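Local coordinates for adhesion G-protein coupled receptor G6 (Danio rerio, PDB 6V55) that probably mediates cell adhesion and G-protein-coupled signalling in myelination through a calcium-binding, multidomain extracellular region, at residues I565-V570 with F677-L682; S604-V610 with T634-I638; S623-I629 with A647-L653; L693-V698 with I716-E722. One frame throughout, in Å; residues are numbered along the deposited sequence.

Contact 1: I565-V570 with F677-L682; sequences ISNVMV and FGRTGL
Met569 reaches across to two side chains at once, Leu682 and Phe677, and contributes the largest share of the buried surface. Its CG lies 3.7 Å from Leu682 CD1, and the two side chains cross at about a right angle. The thioether comes up to the edge of the Phe677 ring: Met569 SD is 5.4 Å from the ring centroid and 77° off the ring normal, a Met-aromatic contact. An extended CA-CB-CG-SD chain followed by a bend at the last torsion (chi3 -127°) folds the methyl back between its partners, with Met569 CE 3.9 Å from Phe677 CD2 and 3.8 Å from Leu682 CD1.

On the solvent side, Arg679 lies alongside Met569 and Val570. Arg679 CD packs 3.7 Å from Val570 CG1, while Arg679 NE approaches Met569 O at 3.2 Å. The N-H...O angle of 121° makes that bond weak, and the arginine thus meets this end of 565-570 through CD packing as well as a poorly aligned bond.

Further in, Leu682 is flanked by the preceding helical turn: Leu682 CD2 is 4.2 Å from Val568 CG2, and Leu682 CD1 is 4.3 Å from Ile565 CG2. Behind this first shell, Leu608 touches both Met569 and Phe677, and Phe683 meets the Phe677 ring edge to face. Helices 534-550 and 573-593 both touch Ile565. Here the C-terminal region of a helix packs on a loop leaving a sheet, consistent with the interface of helical subdomain and beta-sandwich in a GAIN domain.

Contact 2: S604-V610 with T634-I638; sequences SSKNLVV and TDPQI
Val609 splits its two methyls between Pro636 and Ile638, and its first torsion decides which goes where. With chi1 at 50°, Val609 CG1 sits between the backbone N and the carbonyl carbon and packs 3.8 Å from Pro636 CG, whereas Val609 CG2 lies opposite the N and meets Ile638 CD1 at 3.7 Å. The Val609 side chain and the proline ring run past each other in opposite directions. Ser604 extends its hydroxyl opposite its own N (chi1 -162°), which brings Ser604 OG to 2.9 Å from Pro636 O. That hydrogen bond enters at a C=O...O angle of 153°, with the donor tilted out of the carbonyl plane.

Asp635 lies against the turn backbone. Asp635 CG is 3.2 Å from Ser605 O, and Asp635 OD1 is 3.3 Å from Lys606 CA. Lys606 bends the other way, its NZ bonded to Asn607 OD1 at 2.8 Å. Asn607 N is in turn held by Ser566 OG from helix 555-568. The turn linking strands 600-603 and 608-614 thus packs on Asp635 and Pro636, which lead into strand 637-639, the hairpin end of one sheet meeting an outermost strand of the other, as in a beta-sandwich.

Contact 3: S623-I629 with A647-L653; sequences STLSAFI and ALAVVTL
Leu625 and Leu653 form the apolar centre, their CD1 methyls 4.0 Å apart as the side chains cross at an angle. On the same face Ala627 CB lies 4.2 Å from Ala649 CB, and Val651 completes the row. Ile629 CG1 packs 3.8 Å from Leu648 CD1.

Below this face the backbones run antiparallel, with segment axes 4.7 Å apart at 169°. Leu625 and Val651 make a hydrogen-bonded pair: Leu625 N to Val651 O and Val651 N to Leu625 O are both 2.8 Å. At Ala627 the pattern changes: its N donates to Ala649 O, but its O accepts from Leu648 N (2.9 Å). Leu648 and Ala649 therefore both face one residue, a classic beta bulge.

The opposite face, with Thr624, Ser626, Val650 and Thr652, is more polar. Both threonines set OG1 beside their own N (chi1 -67° each) and point the same way side by side, with Thr624 OG1 and Thr652 OG1 in a weak 3.4 Å hydrogen bond. Ser626 OG turns instead to Ala644 N.

Strand 623-628 is bordered by strand 637-639 and strand 649-653 by strand 714-719, while Ile672, Phe674 and Phe676 of strand 671-677, in the other sheet, touch Ser623, Ala627 and Leu648.

Contact 4: L693-V698 with I716-E722; sequences LNSYVV and IEIAHLE
Tyr696 and Leu721 make the one CH-pi contact of this pair. Leu721 CD2 stands over a face of the ring, 3.6 Å from the centroid of Tyr696 and 15° off the ring normal. Phe676 also meets this ring.

Aliphatic packing runs along the strands. Val698 holds CG1 in the crowded position between its N and carbonyl carbon, which turns that methyl toward both isoleucines: Val698 CG1 is 3.7 Å from Ile718 CG1 and 3.8 Å from Ile716 CG2. Ile718 CG2 also touches Tyr696 CB at 3.9 Å. Since strands 697-701 and 714-719 belong to different sheets, these contacts fill the interior of the GAIN beta-sandwich. Val698 additionally pairs in antiparallel fashion with a strand of the bound peptide, consistent with the tethered agonist that follows the GPS cleavage point in this family.

Polar contacts lie toward the loops. Glu722 N donates to Asn694 OD1 over 3.2 Å; the N-H...O angle is 167°, yet the C=O...N angle is a steep 103°. Glu722 is poorly ordered, which makes this detail less certain. Ser695 OG, although 3.3 Å from Ile718 CG2, is satisfied by Tyr696 O at 2.8 Å, in the carbonyl plane on a lone pair. His720 packs its CB 3.6 Å from Asn694 OD1, and its ring nitrogens are held by Thr761 OG1 and Ser758 O.

Overall arrangement
All four contacts lie on one side of the chain's centre, with centres 11 to 19 Å apart, in a single GAIN-like domain. Contact 1 closes a loop that encloses contacts 2 and 3, whose segments alternate along the chain; contact 4 follows all three. Contact 1 joins the helices to the sheet 600-603, 608-614, 671-677, 697-701. Contacts 2 and 4 bridge that sheet to its six-stranded partner, within which contact 3 is a strand pair. Contacts 2 and 3 meet through Gln637 N and Phe628 O, contacts 3 and 4 through Val650 and Glu717. Together they tie the helices to both sheets, and contact 4 borders the bound peptide.

Contact 1: I565-V570 with F677-L682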
loop_
_atom_site.group_PDB
_atom_site.type_symbol
_atom_site.label_atom_id
_atom_site.label_comp_id
_atom_site.label_asym_id
_atom_site.label_seq_id
_atom_site.Cartn_x
_atom_site.Cartn_y
_atom_site.Cartn_z
ATOM N N ILE A 565 -22.733 -14.880 16.155
ATOM C CA ILE A 565 -22.681 -15.509 17.480
ATOM C C ILE A 565 -21.448 -16.411 17.632
ATOM O O ILE A 565 -20.851 -16.475 18.716
ATOM C CB ILE A 565 -24.001 -16.270 17.736
ATOM C CG1 ILE A 565 -25.211 -15.363 17.440
ATOM C CG2 ILE A 565 -24.083 -16.762 19.164
ATOM C CD1 ILE A 565 -25.416 -14.191 18.402
ATOM N N SER A 566 -21.022 -17.078 16.553
ATOM C CA SER A 566 -19.781 -17.856 16.580
ATOM C C SER A 566 -18.551 -16.976 16.777
ATOM O O SER A 566 -17.616 -17.370 17.490
ATOM C CB SER A 566 -19.622 -18.634 15.282
ATOM O OG SER A 566 -18.434 -19.413 15.280
ATOM N N ASN A 567 -18.549 -15.781 16.172
ATOM C CA ASN A 567 -17.442 -14.860 16.357
ATOM C C ASN A 567 -17.444 -14.236 17.745
ATOM O O ASN A 567 -16.374 -13.922 18.277
ATOM C CB ASN A 567 -17.513 -13.746 15.343
ATOM C CG ASN A 567 -17.136 -14.170 13.968
ATOM O OD1 ASN A 567 -16.719 -15.303 13.743
ATOM N ND2 ASN A 567 -17.339 -13.269 13.009
ATOM N N VAL A 568 -18.617 -14.025 18.355
ATOM C CA VAL A 568 -18.575 -13.549 19.738
ATOM C C VAL A 568 -18.213 -14.671 20.695
ATOM O O VAL A 568 -17.792 -14.391 21.812
ATOM C CB VAL A 568 -19.861 -12.849 20.236
ATOM C CG1 VAL A 568 -20.428 -11.901 19.186
ATOM C CG2 VAL A 568 -20.910 -13.810 20.744
ATOM N N MET A 569 -18.278 -15.932 20.272
ATOM C CA MET A 569 -17.802 -17.004 21.132
ATOM C C MET A 569 -16.284 -17.082 21.229
ATOM O O MET A 569 -15.785 -17.753 22.131
ATOM C CB MET A 569 -18.311 -18.337 20.635
ATOM C CG MET A 569 -19.697 -18.615 21.046
ATOM S SD MET A 569 -20.211 -20.209 20.418
ATOM C CE MET A 569 -21.677 -19.562 19.664
ATOM N N VAL A 570 -15.533 -16.456 20.318
ATOM C CA VAL A 570 -14.078 -16.509 20.437
ATOM C C VAL A 570 -13.575 -15.204 21.029
ATOM O O VAL A 570 -12.362 -14.965 21.083
ATOM C CB VAL A 570 -13.370 -16.815 19.102
ATOM C CG1 VAL A 570 -13.708 -18.206 18.639
ATOM C CG2 VAL A 570 -13.719 -15.819 18.041
ATOM N N PHE A 677 -22.594 -26.275 21.000
ATOM C CA PHE A 677 -21.740 -25.128 21.296
ATOM C C PHE A 677 -20.315 -25.633 21.497
ATOM O O PHE A 677 -20.019 -26.314 22.482
ATOM C CB PHE A 677 -22.243 -24.373 22.522
ATOM C CG PHE A 677 -23.489 -23.566 22.275
ATOM C CD1 PHE A 677 -24.751 -24.155 22.361
ATOM C CD2 PHE A 677 -23.401 -22.209 21.969
ATOM C CE1 PHE A 677 -25.902 -23.412 22.137
ATOM C CE2 PHE A 677 -24.556 -21.447 21.751
ATOM C CZ PHE A 677 -25.803 -22.057 21.841
ATOM N N GLY A 678 -19.435 -25.326 20.546
ATOM C CA GLY A 678 -18.049 -25.732 20.685
ATOM C C GLY A 678 -17.292 -24.974 21.753
ATOM O O GLY A 678 -16.313 -25.499 22.291
ATOM N N ARG A 679 -17.728 -23.758 22.077
ATOM C CA ARG A 679 -17.069 -22.912 23.057
ATOM C C ARG A 679 -18.041 -22.615 24.192
ATOM O O ARG A 679 -19.263 -22.631 24.007
ATOM C CB ARG A 679 -16.557 -21.630 22.398
ATOM C CG ARG A 679 -15.414 -21.909 21.430
ATOM C CD ARG A 679 -14.497 -20.718 21.267
ATOM N NE ARG A 679 -13.935 -20.316 22.548
ATOM C CZ ARG A 679 -12.750 -20.710 23.001
ATOM N NH1 ARG A 679 -11.989 -21.508 22.255
ATOM N NH2 ARG A 679 -12.331 -20.299 24.196
ATOM N N THR A 680 -17.500 -22.376 25.387
ATOM C CA THR A 680 -18.332 -22.348 26.586
ATOM C C THR A 680 -18.474 -20.968 27.203
ATOM O O THR A 680 -19.022 -20.858 28.301
ATOM C CB THR A 680 -17.790 -23.307 27.651
ATOM O OG1 THR A 680 -16.691 -22.692 28.341
ATOM C CG2 THR A 680 -17.348 -24.631 27.032
ATOM N N GLY A 681 -18.035 -19.911 26.525
ATOM C CA GLY A 681 -17.991 -18.599 27.161
ATOM C C GLY A 681 -19.329 -17.891 27.280
ATOM O O GLY A 681 -19.384 -16.806 27.870
ATOM N N LEU A 682 -20.387 -18.436 26.692
ATOM C CA LEU A 682 -21.719 -17.872 26.838
ATOM C C LEU A 682 -22.467 -18.446 28.041
ATOM O O LEU A 682 -23.600 -18.023 28.307
ATOM C CB LEU A 682 -22.538 -18.100 25.549
ATOM C CG LEU A 682 -22.058 -17.552 24.184
ATOM C CD1 LEU A 682 -22.833 -18.192 23.041
ATOM C CD2 LEU A 682 -22.189 -16.034 24.113
#

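Contact 2: S604-V610 with T634-I638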
loop_
_atom_site.group_PDB
_atom_site.type_symbol
_atom_site.label_atom_id
_atom_site.label_comp_id
_atom_site.label_asym_id
_atom_site.label_seq_id
_atom_site.Cartn_x
_atom_site.Cartn_y
_atom_site.Cartn_z
ATOM N N SER A 604 -23.817 -24.329 9.954
ATOM C CA SER A 604 -22.559 -24.535 10.646
ATOM C C SER A 604 -21.737 -23.256 10.719
ATOM O O SER A 604 -21.905 -22.320 9.927
ATOM C CB SER A 604 -21.727 -25.622 9.962
ATOM O OG SER A 604 -20.714 -26.110 10.827
ATOM N N SER A 605 -20.824 -23.249 11.682
ATOM C CA SER A 605 -19.810 -22.218 11.828
ATOM C C SER A 605 -18.639 -22.851 12.563
ATOM O O SER A 605 -18.646 -24.060 12.822
ATOM C CB SER A 605 -20.365 -21.018 12.583
ATOM O OG SER A 605 -20.730 -21.439 13.883
ATOM N N LYS A 606 -17.647 -22.030 12.933
ATOM C CA LYS A 606 -16.451 -22.557 13.586
ATOM C C LYS A 606 -16.748 -23.061 14.999
ATOM O O LYS A 606 -16.361 -24.183 15.338
ATOM C CB LYS A 606 -15.342 -21.501 13.583
ATOM C CG LYS A 606 -13.943 -22.036 13.969
ATOM C CD LYS A 606 -13.145 -20.981 14.782
ATOM C CE LYS A 606 -12.047 -21.590 15.676
ATOM N NZ LYS A 606 -12.483 -21.808 17.097
ATOM N N ASN A 607 -17.499 -22.302 15.809
ATOM C CA ASN A 607 -17.787 -22.726 17.181
ATOM C C ASN A 607 -19.258 -23.049 17.458
ATOM O O ASN A 607 -19.624 -23.230 18.631
ATOM C CB ASN A 607 -17.344 -21.661 18.182
ATOM C CG ASN A 607 -15.909 -21.274 18.019
ATOM O OD1 ASN A 607 -15.004 -22.091 18.215
ATOM N ND2 ASN A 607 -15.678 -20.005 17.681
ATOM N N LEU A 608 -20.110 -23.121 16.432
ATOM C CA LEU A 608 -21.550 -23.244 16.628
ATOM C C LEU A 608 -22.180 -23.901 15.412
ATOM O O LEU A 608 -22.073 -23.377 14.299
ATOM C CB LEU A 608 -22.202 -21.879 16.841
ATOM C CG LEU A 608 -23.719 -21.935 17.035
ATOM C CD1 LEU A 608 -24.079 -22.625 18.325
ATOM C CD2 LEU A 608 -24.356 -20.567 16.971
ATOM N N VAL A 609 -22.859 -25.023 15.623
ATOM C CA VAL A 609 -23.682 -25.624 14.582
ATOM C C VAL A 609 -25.093 -25.784 15.130
ATOM O O VAL A 609 -25.270 -26.191 16.286
ATOM C CB VAL A 609 -23.085 -26.954 14.079
ATOM C CG1 VAL A 609 -22.729 -27.915 15.213
ATOM C CG2 VAL A 609 -23.977 -27.593 13.074
ATOM N N VAL A 610 -26.091 -25.329 14.359
ATOM C CA VAL A 610 -27.487 -25.489 14.762
ATOM C C VAL A 610 -28.201 -26.231 13.646
ATOM O O VAL A 610 -27.832 -26.143 12.468
ATOM C CB VAL A 610 -28.223 -24.160 15.113
ATOM C CG1 VAL A 610 -27.455 -23.350 16.173
ATOM C CG2 VAL A 610 -28.551 -23.298 13.895
ATOM N N THR A 634 -12.901 -28.516 9.834
ATOM C CA THR A 634 -12.659 -27.774 11.059
ATOM C C THR A 634 -13.943 -27.426 11.814
ATOM O O THR A 634 -13.874 -27.076 13.001
ATOM C CB THR A 634 -11.827 -26.514 10.737
ATOM O OG1 THR A 634 -11.263 -25.972 11.937
ATOM C CG2 THR A 634 -12.626 -25.454 9.990
ATOM N N ASP A 635 -15.130 -27.584 11.169
ATOM C CA ASP A 635 -16.412 -27.181 11.725
ATOM C C ASP A 635 -17.235 -28.394 12.124
ATOM O O ASP A 635 -17.189 -29.423 11.440
ATOM C CB ASP A 635 -17.207 -26.341 10.720
ATOM C CG ASP A 635 -16.608 -24.951 10.528
ATOM O OD1 ASP A 635 -15.564 -24.659 11.147
ATOM O OD2 ASP A 635 -17.165 -24.143 9.770
ATOM N N PRO A 636 -17.985 -28.316 13.222
ATOM C CA PRO A 636 -18.786 -29.471 13.637
ATOM C C PRO A 636 -20.073 -29.590 12.829
ATOM O O PRO A 636 -20.648 -28.596 12.375
ATOM C CB PRO A 636 -19.067 -29.198 15.123
ATOM C CG PRO A 636 -18.932 -27.729 15.278
ATOM C CD PRO A 636 -17.936 -27.272 14.265
ATOM N N GLN A 637 -20.503 -30.838 12.642
ATOM C CA GLN A 637 -21.673 -31.197 11.849
ATOM C C GLN A 637 -22.700 -31.910 12.727
ATOM O O GLN A 637 -22.436 -32.245 13.881
ATOM C CB GLN A 637 -21.267 -32.097 10.681
ATOM C CG GLN A 637 -22.002 -31.885 9.369
ATOM C CD GLN A 637 -21.401 -32.740 8.268
ATOM O OE1 GLN A 637 -20.208 -33.061 8.308
ATOM N NE2 GLN A 637 -22.221 -33.123 7.284
ATOM N N ILE A 638 -23.889 -32.155 12.176
ATOM C CA ILE A 638 -24.971 -32.791 12.915
ATOM C C ILE A 638 -25.397 -34.055 12.184
ATOM O O ILE A 638 -25.789 -34.000 11.012
ATOM C CB ILE A 638 -26.167 -31.851 13.111
ATOM C CG1 ILE A 638 -25.797 -30.741 14.075
ATOM C CG2 ILE A 638 -27.371 -32.598 13.695
ATOM C CD1 ILE A 638 -26.870 -29.684 14.171
#

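Contact 3: S623-I629 with A647-L653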
loop_
_atom_site.group_PDB
_atom_site.type_symbol
_atom_site.label_atom_id
_atom_site.label_comp_id
_atom_site.label_asym_id
_atom_site.label_seq_id
_atom_site.Cartn_x
_atom_site.Cartn_y
_atom_site.Cartn_z
ATOM N N SER A 623 -35.767 -41.064 18.635
ATOM C CA SER A 623 -34.806 -40.368 17.782
ATOM C C SER A 623 -33.454 -40.318 18.484
ATOM O O SER A 623 -33.393 -40.197 19.713
ATOM C CB SER A 623 -35.282 -38.943 17.451
ATOM O OG SER A 623 -34.724 -38.460 16.240
ATOM N N THR A 624 -32.377 -40.417 17.700
ATOM C CA THR A 624 -31.013 -40.229 18.187
ATOM C C THR A 624 -30.334 -39.209 17.293
ATOM O O THR A 624 -30.372 -39.348 16.068
ATOM C CB THR A 624 -30.220 -41.540 18.195
ATOM O OG1 THR A 624 -30.779 -42.426 19.175
ATOM C CG2 THR A 624 -28.744 -41.304 18.537
ATOM N N LEU A 625 -29.756 -38.164 17.898
ATOM C CA LEU A 625 -29.108 -37.086 17.165
ATOM C C LEU A 625 -27.717 -36.887 17.742
ATOM O O LEU A 625 -27.484 -37.164 18.924
ATOM C CB LEU A 625 -29.890 -35.765 17.246
ATOM C CG LEU A 625 -31.347 -35.690 16.790
ATOM C CD1 LEU A 625 -32.298 -35.918 17.958
ATOM C CD2 LEU A 625 -31.588 -34.327 16.213
ATOM N N SER A 626 -26.808 -36.364 16.915
ATOM C CA SER A 626 -25.383 -36.479 17.189
ATOM C C SER A 626 -24.607 -35.326 16.562
ATOM O O SER A 626 -24.864 -34.931 15.422
ATOM C CB SER A 626 -24.858 -37.812 16.648
ATOM O OG SER A 626 -23.627 -38.176 17.236
ATOM N N ALA A 627 -23.638 -34.806 17.308
ATOM C CA ALA A 627 -22.731 -33.775 16.828
ATOM C C ALA A 627 -21.317 -34.332 16.703
ATOM O O ALA A 627 -20.831 -35.028 17.601
ATOM C CB ALA A 627 -22.736 -32.572 17.768
ATOM N N PHE A 628 -20.642 -33.990 15.610
ATOM C CA PHE A 628 -19.340 -34.565 15.300
ATOM C C PHE A 628 -18.602 -33.629 14.346
ATOM O O PHE A 628 -19.213 -32.761 13.715
ATOM C CB PHE A 628 -19.493 -35.979 14.707
ATOM C CG PHE A 628 -20.012 -36.009 13.279
ATOM C CD1 PHE A 628 -21.369 -35.784 12.995
ATOM C CD2 PHE A 628 -19.150 -36.292 12.223
ATOM C CE1 PHE A 628 -21.850 -35.827 11.688
ATOM C CE2 PHE A 628 -19.617 -36.331 10.907
ATOM C CZ PHE A 628 -20.972 -36.102 10.642
ATOM N N ILE A 629 -17.272 -33.810 14.263
ATOM C CA ILE A 629 -16.408 -33.129 13.291
ATOM C C ILE A 629 -15.748 -34.175 12.404
ATOM O O ILE A 629 -15.080 -35.087 12.905
ATOM C CB ILE A 629 -15.320 -32.266 13.954
ATOM C CG1 ILE A 629 -15.826 -31.584 15.229
ATOM C CG2 ILE A 629 -14.822 -31.249 12.958
ATOM C CD1 ILE A 629 -14.781 -30.698 15.906
ATOM N N ALA A 647 -18.315 -39.101 18.550
ATOM C CA ALA A 647 -19.222 -37.976 18.715
ATOM C C ALA A 647 -18.833 -37.138 19.924
ATOM O O ALA A 647 -18.320 -37.646 20.925
ATOM C CB ALA A 647 -20.662 -38.456 18.865
ATOM N N LEU A 648 -19.060 -35.831 19.806
ATOM C CA LEU A 648 -18.831 -34.904 20.908
ATOM C C LEU A 648 -20.083 -34.665 21.738
ATOM O O LEU A 648 -19.972 -34.342 22.931
ATOM C CB LEU A 648 -18.316 -33.565 20.371
ATOM C CG LEU A 648 -17.190 -33.661 19.333
ATOM C CD1 LEU A 648 -16.839 -32.279 18.817
ATOM C CD2 LEU A 648 -15.968 -34.349 19.927
ATOM N N ALA A 649 -21.264 -34.813 21.135
ATOM C CA ALA A 649 -22.522 -34.734 21.867
ATOM C C ALA A 649 -23.537 -35.658 21.210
ATOM O O ALA A 649 -23.700 -35.632 19.985
ATOM C CB ALA A 649 -23.042 -33.303 21.912
ATOM N N VAL A 650 -24.176 -36.515 22.013
ATOM C CA VAL A 650 -25.257 -37.384 21.556
ATOM C C VAL A 650 -26.490 -37.071 22.387
ATOM O O VAL A 650 -26.405 -36.986 23.620
ATOM C CB VAL A 650 -24.913 -38.881 21.685
ATOM C CG1 VAL A 650 -25.938 -39.745 20.941
ATOM C CG2 VAL A 650 -23.513 -39.183 21.195
ATOM N N VAL A 651 -27.630 -36.897 21.718
ATOM C CA VAL A 651 -28.915 -36.681 22.372
ATOM C C VAL A 651 -29.869 -37.754 21.869
ATOM O O VAL A 651 -30.140 -37.835 20.666
ATOM C CB VAL A 651 -29.474 -35.280 22.091
ATOM C CG1 VAL A 651 -30.890 -35.146 22.644
ATOM C CG2 VAL A 651 -28.562 -34.207 22.675
ATOM N N THR A 652 -30.373 -38.576 22.779
ATOM C CA THR A 652 -31.314 -39.635 22.448
ATOM C C THR A 652 -32.659 -39.321 23.082
ATOM O O THR A 652 -32.756 -39.207 24.310
ATOM C CB THR A 652 -30.810 -40.991 22.930
ATOM O OG1 THR A 652 -29.643 -41.347 22.177
ATOM C CG2 THR A 652 -31.889 -42.046 22.733
ATOM N N LEU A 653 -33.674 -39.172 22.250
ATOM C CA LEU A 653 -35.017 -38.906 22.740
ATOM C C LEU A 653 -35.777 -40.223 22.867
ATOM O O LEU A 653 -35.808 -40.999 21.903
ATOM C CB LEU A 653 -35.756 -37.959 21.799
ATOM C CG LEU A 653 -34.949 -36.748 21.293
ATOM C CD1 LEU A 653 -35.662 -35.999 20.177
ATOM C CD2 LEU A 653 -34.623 -35.805 22.434
#

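Contact 4: L693-V698 with I716-E722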
loop_
_atom_site.group_PDB
_atom_site.type_symbol
_atom_site.label_atom_id
_atom_site.label_comp_id
_atom_site.label_asym_id
_atom_site.label_seq_id
_atom_site.Cartn_x
_atom_site.Cartn_y
_atom_site.Cartn_z
ATOM N N LEU A 693 -17.156 -25.706 34.351
ATOM C CA LEU A 693 -17.864 -26.437 33.299
ATOM C C LEU A 693 -16.830 -27.081 32.382
ATOM O O LEU A 693 -16.156 -26.392 31.605
ATOM C CB LEU A 693 -18.797 -25.514 32.514
ATOM C CG LEU A 693 -19.438 -26.056 31.218
ATOM C CD1 LEU A 693 -20.575 -27.039 31.481
ATOM C CD2 LEU A 693 -19.906 -24.922 30.329
ATOM N N ASN A 694 -16.692 -28.398 32.473
ATOM C CA ASN A 694 -15.744 -29.128 31.648
ATOM C C ASN A 694 -16.513 -29.983 30.641
ATOM O O ASN A 694 -16.518 -31.220 30.685
ATOM C CB ASN A 694 -14.795 -29.950 32.538
ATOM C CG ASN A 694 -13.648 -30.577 31.755
ATOM O OD1 ASN A 694 -13.697 -31.756 31.395
ATOM N ND2 ASN A 694 -12.629 -29.778 31.456
ATOM N N SER A 695 -17.158 -29.296 29.701
ATOM C CA SER A 695 -18.018 -29.950 28.727
ATOM C C SER A 695 -18.253 -29.029 27.542
ATOM O O SER A 695 -18.085 -27.813 27.632
ATOM C CB SER A 695 -19.362 -30.317 29.340
ATOM O OG SER A 695 -20.031 -31.234 28.510
ATOM N N TYR A 696 -18.681 -29.621 26.435
ATOM C CA TYR A 696 -19.393 -28.830 25.451
ATOM C C TYR A 696 -20.819 -28.625 25.940
ATOM O O TYR A 696 -21.286 -29.307 26.853
ATOM C CB TYR A 696 -19.375 -29.522 24.093
ATOM C CG TYR A 696 -17.976 -29.685 23.570
ATOM C CD1 TYR A 696 -17.331 -28.621 22.949
ATOM C CD2 TYR A 696 -17.279 -30.888 23.716
ATOM C CE1 TYR A 696 -16.031 -28.750 22.471
ATOM C CE2 TYR A 696 -15.972 -31.024 23.240
ATOM C CZ TYR A 696 -15.365 -29.946 22.618
ATOM O OH TYR A 696 -14.081 -30.042 22.145
ATOM N N VAL A 697 -21.523 -27.667 25.353
ATOM C CA VAL A 697 -22.933 -27.482 25.676
ATOM C C VAL A 697 -23.747 -27.901 24.469
ATOM O O VAL A 697 -23.534 -27.394 23.359
ATOM C CB VAL A 697 -23.250 -26.043 26.078
ATOM C CG1 VAL A 697 -24.683 -25.977 26.548
ATOM C CG2 VAL A 697 -22.313 -25.621 27.182
ATOM N N VAL A 698 -24.662 -28.837 24.678
ATOM C CA VAL A 698 -25.567 -29.282 23.635
ATOM C C VAL A 698 -26.985 -28.909 24.051
ATOM O O VAL A 698 -27.339 -28.986 25.234
ATOM C CB VAL A 698 -25.400 -30.797 23.354
ATOM C CG1 VAL A 698 -25.659 -31.688 24.582
ATOM C CG2 VAL A 698 -26.219 -31.241 22.172
ATOM N N ILE A 716 -28.671 -37.710 27.356
ATOM C CA ILE A 716 -27.768 -36.675 26.863
ATOM C C ILE A 716 -26.350 -37.105 27.197
ATOM O O ILE A 716 -25.989 -37.205 28.375
ATOM C CB ILE A 716 -28.067 -35.304 27.494
ATOM C CG1 ILE A 716 -29.558 -34.946 27.388
ATOM C CG2 ILE A 716 -27.109 -34.222 26.960
ATOM C CD1 ILE A 716 -29.945 -34.239 26.144
ATOM N N GLU A 717 -25.547 -37.356 26.174
ATOM C CA GLU A 717 -24.146 -37.723 26.357
ATOM C C GLU A 717 -23.303 -36.602 25.784
ATOM O O GLU A 717 -23.463 -36.259 24.612
ATOM C CB GLU A 717 -23.818 -39.054 25.664
ATOM C CG GLU A 717 -22.317 -39.317 25.440
ATOM C CD GLU A 717 -22.046 -40.543 24.566
ATOM O OE1 GLU A 717 -22.816 -41.534 24.668
ATOM O OE2 GLU A 717 -21.065 -40.510 23.779
ATOM N N ILE A 718 -22.445 -35.998 26.605
ATOM C CA ILE A 718 -21.536 -34.961 26.123
ATOM C C ILE A 718 -20.104 -35.379 26.425
ATOM O O ILE A 718 -19.810 -35.881 27.515
ATOM C CB ILE A 718 -21.816 -33.558 26.717
ATOM C CG1 ILE A 718 -23.300 -33.321 26.978
ATOM C CG2 ILE A 718 -21.356 -32.498 25.745
ATOM C CD1 ILE A 718 -23.581 -32.090 27.755
ATOM N N ALA A 719 -19.221 -35.172 25.450
ATOM C CA ALA A 719 -17.795 -35.394 25.631
ATOM C C ALA A 719 -17.197 -34.299 26.499
ATOM O O ALA A 719 -17.593 -33.134 26.408
ATOM C CB ALA A 719 -17.085 -35.418 24.282
ATOM N N HIS A 720 -16.237 -34.680 27.341
ATOM C CA HIS A 720 -15.548 -33.727 28.197
ATOM C C HIS A 720 -14.592 -32.864 27.386
ATOM O O HIS A 720 -14.183 -33.213 26.274
ATOM C CB HIS A 720 -14.761 -34.449 29.279
ATOM C CG HIS A 720 -15.601 -35.313 30.156
ATOM N ND1 HIS A 720 -15.094 -36.406 30.825
ATOM C CD2 HIS A 720 -16.913 -35.244 30.484
ATOM C CE1 HIS A 720 -16.056 -36.972 31.532
ATOM N NE2 HIS A 720 -17.167 -36.283 31.346
ATOM N N LEU A 721 -14.239 -31.712 27.956
ATOM C CA LEU A 721 -13.183 -30.920 27.345
ATOM C C LEU A 721 -11.812 -31.495 27.683
ATOM O O LEU A 721 -10.962 -31.639 26.799
ATOM C CB LEU A 721 -13.296 -29.463 27.786
ATOM C CG LEU A 721 -14.553 -28.733 27.295
ATOM C CD1 LEU A 721 -14.704 -27.353 27.916
ATOM C CD2 LEU A 721 -14.544 -28.606 25.804
ATOM N N GLU A 722 -11.585 -31.850 28.948
ATOM C CA GLU A 722 -10.328 -32.429 29.399
ATOM C C GLU A 722 -10.565 -33.788 30.044
ATOM O O GLU A 722 -11.669 -34.098 30.499
ATOM C CB GLU A 722 -9.618 -31.521 30.406
ATOM C CG GLU A 722 -9.587 -30.060 30.033
ATOM C CD GLU A 722 -8.983 -29.223 31.128
ATOM O OE1 GLU A 722 -9.469 -28.085 31.336
ATOM O OE2 GLU A 722 -8.023 -29.710 31.776
#